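Local coordinates for protein succinate--CoA ligase subunit alpha (Campylobacter jejuni, PDB 6MEL) that is the alpha subunit of a CoA ligase, joining a Rossmann-type CoA-binding domain to a ligase domain and packing against a chain of another protein, at residues G121-C133 with I137-G149. Sequence-based numbering, arbitrary orientation.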
loop_
_atom_site.group_PDB
_atom_site.type_symbol
_atom_site.label_atom_id
_atom_site.label_comp_id
_atom_site.label_asym_id
_atom_site.label_seq_id
_atom_site.Cartn_x
_atom_site.Cartn_y
_atom_site.Cartn_z
ATOM N N GLY A 121 12.047 2.831 -6.816
ATOM C CA GLY A 121 10.917 3.396 -6.095
ATOM C C GLY A 121 9.638 3.191 -6.900
ATOM O O GLY A 121 9.562 2.281 -7.743
ATOM N N PRO A 122 8.567 3.958 -6.659
ATOM C CA PRO A 122 8.538 5.065 -5.728
ATOM C C PRO A 122 8.334 4.602 -4.289
ATOM O O PRO A 122 8.357 3.407 -4.029
ATOM C CB PRO A 122 7.341 5.881 -6.239
ATOM C CG PRO A 122 6.379 4.837 -6.736
ATOM C CD PRO A 122 7.268 3.774 -7.350
ATOM N N ASN A 123 8.163 5.562 -3.372
ATOM C CA ASN A 123 7.887 5.282 -1.949
ATOM C C ASN A 123 9.051 4.463 -1.370
ATOM O O ASN A 123 8.881 3.332 -0.852
ATOM C CB ASN A 123 6.568 4.524 -1.741
ATOM C CG ASN A 123 6.191 4.425 -0.279
ATOM O OD1 ASN A 123 6.811 5.085 0.545
ATOM N ND2 ASN A 123 5.212 3.592 0.053
ATOM N N CYS A 124 10.255 5.027 -1.480
ATOM C CA CYS A 124 11.455 4.341 -1.071
ATOM C C CYS A 124 12.447 5.357 -0.523
ATOM O O CYS A 124 12.343 6.573 -0.767
ATOM C CB CYS A 124 12.077 3.548 -2.219
ATOM S SG CYS A 124 13.028 4.532 -3.414
ATOM N N PRO A 125 13.462 4.884 0.220
ATOM C CA PRO A 125 14.474 5.803 0.744
ATOM C C PRO A 125 15.634 6.054 -0.224
ATOM O O PRO A 125 16.451 6.921 0.069
ATOM C CB PRO A 125 14.921 5.077 2.017
ATOM C CG PRO A 125 14.826 3.618 1.602
ATOM C CD PRO A 125 13.531 3.552 0.832
ATOM N N GLY A 126 15.680 5.329 -1.350
ATOM C CA GLY A 126 16.696 5.532 -2.367
ATOM C C GLY A 126 17.785 4.483 -2.385
ATOM O O GLY A 126 17.555 3.322 -2.072
ATOM N N ILE A 127 18.978 4.892 -2.808
ATOM C CA ILE A 127 20.086 3.952 -3.005
ATOM C C ILE A 127 21.335 4.553 -2.365
ATOM O O ILE A 127 21.513 5.770 -2.373
ATOM C CB ILE A 127 20.294 3.599 -4.493
ATOM C CG1 ILE A 127 21.470 2.645 -4.716
ATOM C CG2 ILE A 127 20.460 4.845 -5.343
ATOM C CD1 ILE A 127 21.528 2.082 -6.131
ATOM N N ILE A 128 22.176 3.693 -1.776
ATOM C CA ILE A 128 23.399 4.165 -1.151
ATOM C C ILE A 128 24.501 3.171 -1.460
ATOM O O ILE A 128 24.314 1.957 -1.299
ATOM C CB ILE A 128 23.246 4.406 0.375
ATOM C CG1 ILE A 128 24.569 4.867 0.997
ATOM C CG2 ILE A 128 22.720 3.177 1.120
ATOM C CD1 ILE A 128 24.442 5.544 2.325
ATOM N N THR A 129 25.651 3.715 -1.860
ATOM C CA THR A 129 26.898 2.965 -1.943
ATOM C C THR A 129 27.797 3.469 -0.805
ATOM O O THR A 129 28.246 4.612 -0.833
ATOM C CB THR A 129 27.544 3.058 -3.324
ATOM O OG1 THR A 129 26.716 2.325 -4.221
ATOM C CG2 THR A 129 28.963 2.493 -3.366
ATOM N N SER A 130 28.000 2.605 0.192
ATOM C CA SER A 130 28.604 2.912 1.486
ATOM C C SER A 130 29.894 3.726 1.296
ATOM O O SER A 130 30.728 3.371 0.499
ATOM C CB SER A 130 28.880 1.653 2.248
ATOM O OG SER A 130 27.715 0.888 2.402
ATOM N N GLU A 131 29.952 4.874 1.971
ATOM C CA GLU A 131 31.120 5.752 2.026
ATOM C C GLU A 131 31.480 6.257 0.631
ATOM O O GLU A 131 32.577 6.701 0.441
ATOM C CB GLU A 131 32.319 5.032 2.660
ATOM C CG GLU A 131 32.102 4.624 4.117
ATOM C CD GLU A 131 33.204 3.700 4.651
ATOM O OE1 GLU A 131 34.307 3.736 4.088
ATOM O OE2 GLU A 131 32.939 2.869 5.540
ATOM N N GLU A 132 30.551 6.230 -0.338
ATOM C CA GLU A 132 30.857 6.797 -1.646
ATOM C C GLU A 132 29.789 7.806 -2.063
ATOM O O GLU A 132 30.111 8.882 -2.552
ATOM C CB GLU A 132 30.959 5.712 -2.708
ATOM C CG GLU A 132 32.335 5.084 -2.889
ATOM C CD GLU A 132 32.458 4.326 -4.219
ATOM O OE1 GLU A 132 32.516 4.990 -5.323
ATOM O OE2 GLU A 132 32.454 3.065 -4.173
ATOM N N CYS A 133 28.510 7.409 -1.997
ATOM C CA CYS A 133 27.436 8.282 -2.436
ATOM C C CYS A 133 26.107 7.765 -1.908
ATOM O O CYS A 133 25.927 6.562 -1.638
ATOM C CB CYS A 133 27.355 8.376 -3.953
ATOM S SG CYS A 133 26.859 6.823 -4.735
ATOM N N ILE A 137 17.256 9.480 1.303
ATOM C CA ILE A 137 16.975 9.993 2.632
ATOM C C ILE A 137 17.574 9.066 3.700
ATOM O O ILE A 137 17.274 9.195 4.897
ATOM C CB ILE A 137 15.460 10.156 2.850
ATOM C CG1 ILE A 137 14.742 8.804 2.821
ATOM C CG2 ILE A 137 14.855 11.165 1.870
ATOM C CD1 ILE A 137 13.258 8.877 3.237
ATOM N N MET A 138 18.420 8.110 3.294
ATOM C CA MET A 138 18.965 7.188 4.295
ATOM C C MET A 138 20.079 7.863 5.108
ATOM O O MET A 138 20.813 8.702 4.586
ATOM C CB MET A 138 19.482 5.902 3.650
ATOM C CG MET A 138 20.662 6.103 2.732
ATOM S SD MET A 138 20.234 6.954 1.172
ATOM C CE MET A 138 19.291 5.625 0.418
ATOM N N PRO A 139 20.253 7.462 6.397
ATOM C CA PRO A 139 21.355 7.931 7.246
ATOM C C PRO A 139 22.697 7.326 6.806
ATOM O O PRO A 139 22.959 6.121 6.989
ATOM C CB PRO A 139 20.968 7.461 8.645
ATOM C CG PRO A 139 20.125 6.191 8.391
ATOM C CD PRO A 139 19.372 6.509 7.107
ATOM N N GLY A 140 23.532 8.176 6.200
ATOM C CA GLY A 140 24.779 7.725 5.569
ATOM C C GLY A 140 25.695 6.948 6.506
ATOM O O GLY A 140 26.316 5.943 6.116
ATOM N N PHE A 141 25.765 7.374 7.761
ATOM C CA PHE A 141 26.813 6.880 8.659
ATOM C C PHE A 141 26.507 5.429 9.099
ATOM O O PHE A 141 27.385 4.719 9.494
ATOM C CB PHE A 141 26.979 7.846 9.828
ATOM C CG PHE A 141 25.900 7.639 10.870
ATOM C CD1 PHE A 141 24.667 8.301 10.774
ATOM C CD2 PHE A 141 26.076 6.716 11.905
ATOM C CE1 PHE A 141 23.687 8.109 11.734
ATOM C CE2 PHE A 141 25.075 6.512 12.852
ATOM C CZ PHE A 141 23.880 7.202 12.751
ATOM N N ILE A 142 25.258 4.966 8.995
ATOM C CA ILE A 142 24.923 3.589 9.328
ATOM C C ILE A 142 25.614 2.626 8.358
ATOM O O ILE A 142 25.933 1.462 8.704
ATOM C CB ILE A 142 23.390 3.436 9.279
ATOM C CG1 ILE A 142 22.708 4.295 10.339
ATOM C CG2 ILE A 142 22.988 1.971 9.376
ATOM C CD1 ILE A 142 23.100 3.921 11.759
ATOM N N PHE A 143 25.812 3.081 7.113
ATOM C CA PHE A 143 26.312 2.252 6.019
ATOM C C PHE A 143 27.844 2.305 5.987
ATOM O O PHE A 143 28.418 3.199 5.380
ATOM C CB PHE A 143 25.674 2.669 4.694
ATOM C CG PHE A 143 24.198 2.364 4.671
ATOM C CD1 PHE A 143 23.738 1.150 4.201
ATOM C CD2 PHE A 143 23.288 3.239 5.253
ATOM C CE1 PHE A 143 22.386 0.837 4.260
ATOM C CE2 PHE A 143 21.932 2.953 5.251
ATOM C CZ PHE A 143 21.490 1.734 4.789
ATOM N N LYS A 144 28.480 1.342 6.663
ATOM C CA LYS A 144 29.926 1.149 6.596
ATOM C C LYS A 144 30.232 0.169 5.476
ATOM O O LYS A 144 29.527 -0.799 5.284
ATOM C CB LYS A 144 30.496 0.605 7.908
ATOM C CG LYS A 144 30.337 1.535 9.102
ATOM C CD LYS A 144 30.846 2.952 8.853
ATOM C CE LYS A 144 30.800 3.849 10.073
ATOM N NZ LYS A 144 30.477 5.236 9.653
ATOM N N LYS A 145 31.312 0.421 4.764
ATOM C CA LYS A 145 31.633 -0.340 3.555
ATOM C C LYS A 145 31.888 -1.803 3.909
ATOM O O LYS A 145 32.525 -2.092 4.915
ATOM C CB LYS A 145 32.849 0.252 2.854
ATOM C CG LYS A 145 33.164 -0.345 1.495
ATOM C CD LYS A 145 34.431 0.234 0.886
ATOM C CE LYS A 145 34.543 -0.017 -0.603
ATOM N NZ LYS A 145 33.637 0.897 -1.343
ATOM N N GLY A 146 31.366 -2.713 3.081
ATOM C CA GLY A 146 31.636 -4.128 3.221
ATOM C C GLY A 146 31.124 -4.915 2.030
ATOM O O GLY A 146 30.860 -4.355 0.968
ATOM N N CYS A 147 30.948 -6.219 2.234
ATOM C CA CYS A 147 30.712 -7.147 1.137
ATOM C C CYS A 147 29.236 -7.596 1.079
ATOM O O CYS A 147 28.935 -8.517 0.310
ATOM C CB CYS A 147 31.649 -8.352 1.271
ATOM S SG CYS A 147 31.253 -9.409 2.695
ATOM N N VAL A 148 28.323 -6.989 1.871
ATOM C CA VAL A 148 26.898 -7.419 1.879
ATOM C C VAL A 148 26.024 -6.435 1.088
ATOM O O VAL A 148 25.960 -5.274 1.393
ATOM C CB VAL A 148 26.376 -7.640 3.307
ATOM C CG1 VAL A 148 24.953 -8.164 3.291
ATOM C CG2 VAL A 148 27.278 -8.612 4.065
ATOM N N GLY A 149 25.357 -6.943 0.053
ATOM C CA GLY A 149 24.353 -6.199 -0.697
ATOM C C GLY A 149 23.020 -6.251 0.037
ATOM O O GLY A 149 22.761 -7.222 0.801
HETATM O O HOH W 1 30.425 0.339 -0.756
#
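Ile128 CG2 sits squarely over the Phe143 ring, 3.8 Å from the ring centroid and 9° off its normal, a CH-pi contact that illustrates how a loop can be pinned to a strand. With CG1 anti to the backbone N (chi1 179°) and the chain extended beyond it, CD1 reaches past the same ring to Met138 CG, 3.8 Å away. Met138, bent at chi2 and chi3, turns back so that its methyl lies against the Pro125-Ile127 backbone, with CE 3.3 Å from Ile127 N. Hydrogen bonds close both ends of this apolar patch. Ile137 N donates to Pro125 O (3.0 Å); at the far end Lys145 N gives a nearly straight bond (170°) to Glu131 OE2, reached from above the carboxylate plane. Glu132 OE2 and Lys145 NZ add a long salt bridge of 3.8 Å, while Glu132 OE1 is held by Lys7 N. Ser130 OG, 3.5 Å from Phe143 CB, hydrogen-bonds to Ile172 O. Thr129 O accepts from both Glu132 N and Cys133 N, a classic beta bulge. Strand 126-129 lies between strands 133-136 and 172-177; Ala175 of the latter touches both Ile128 and Phe143, while helix 156-167 packs on Met138 through Tyr159 and on Phe143 through Ala162.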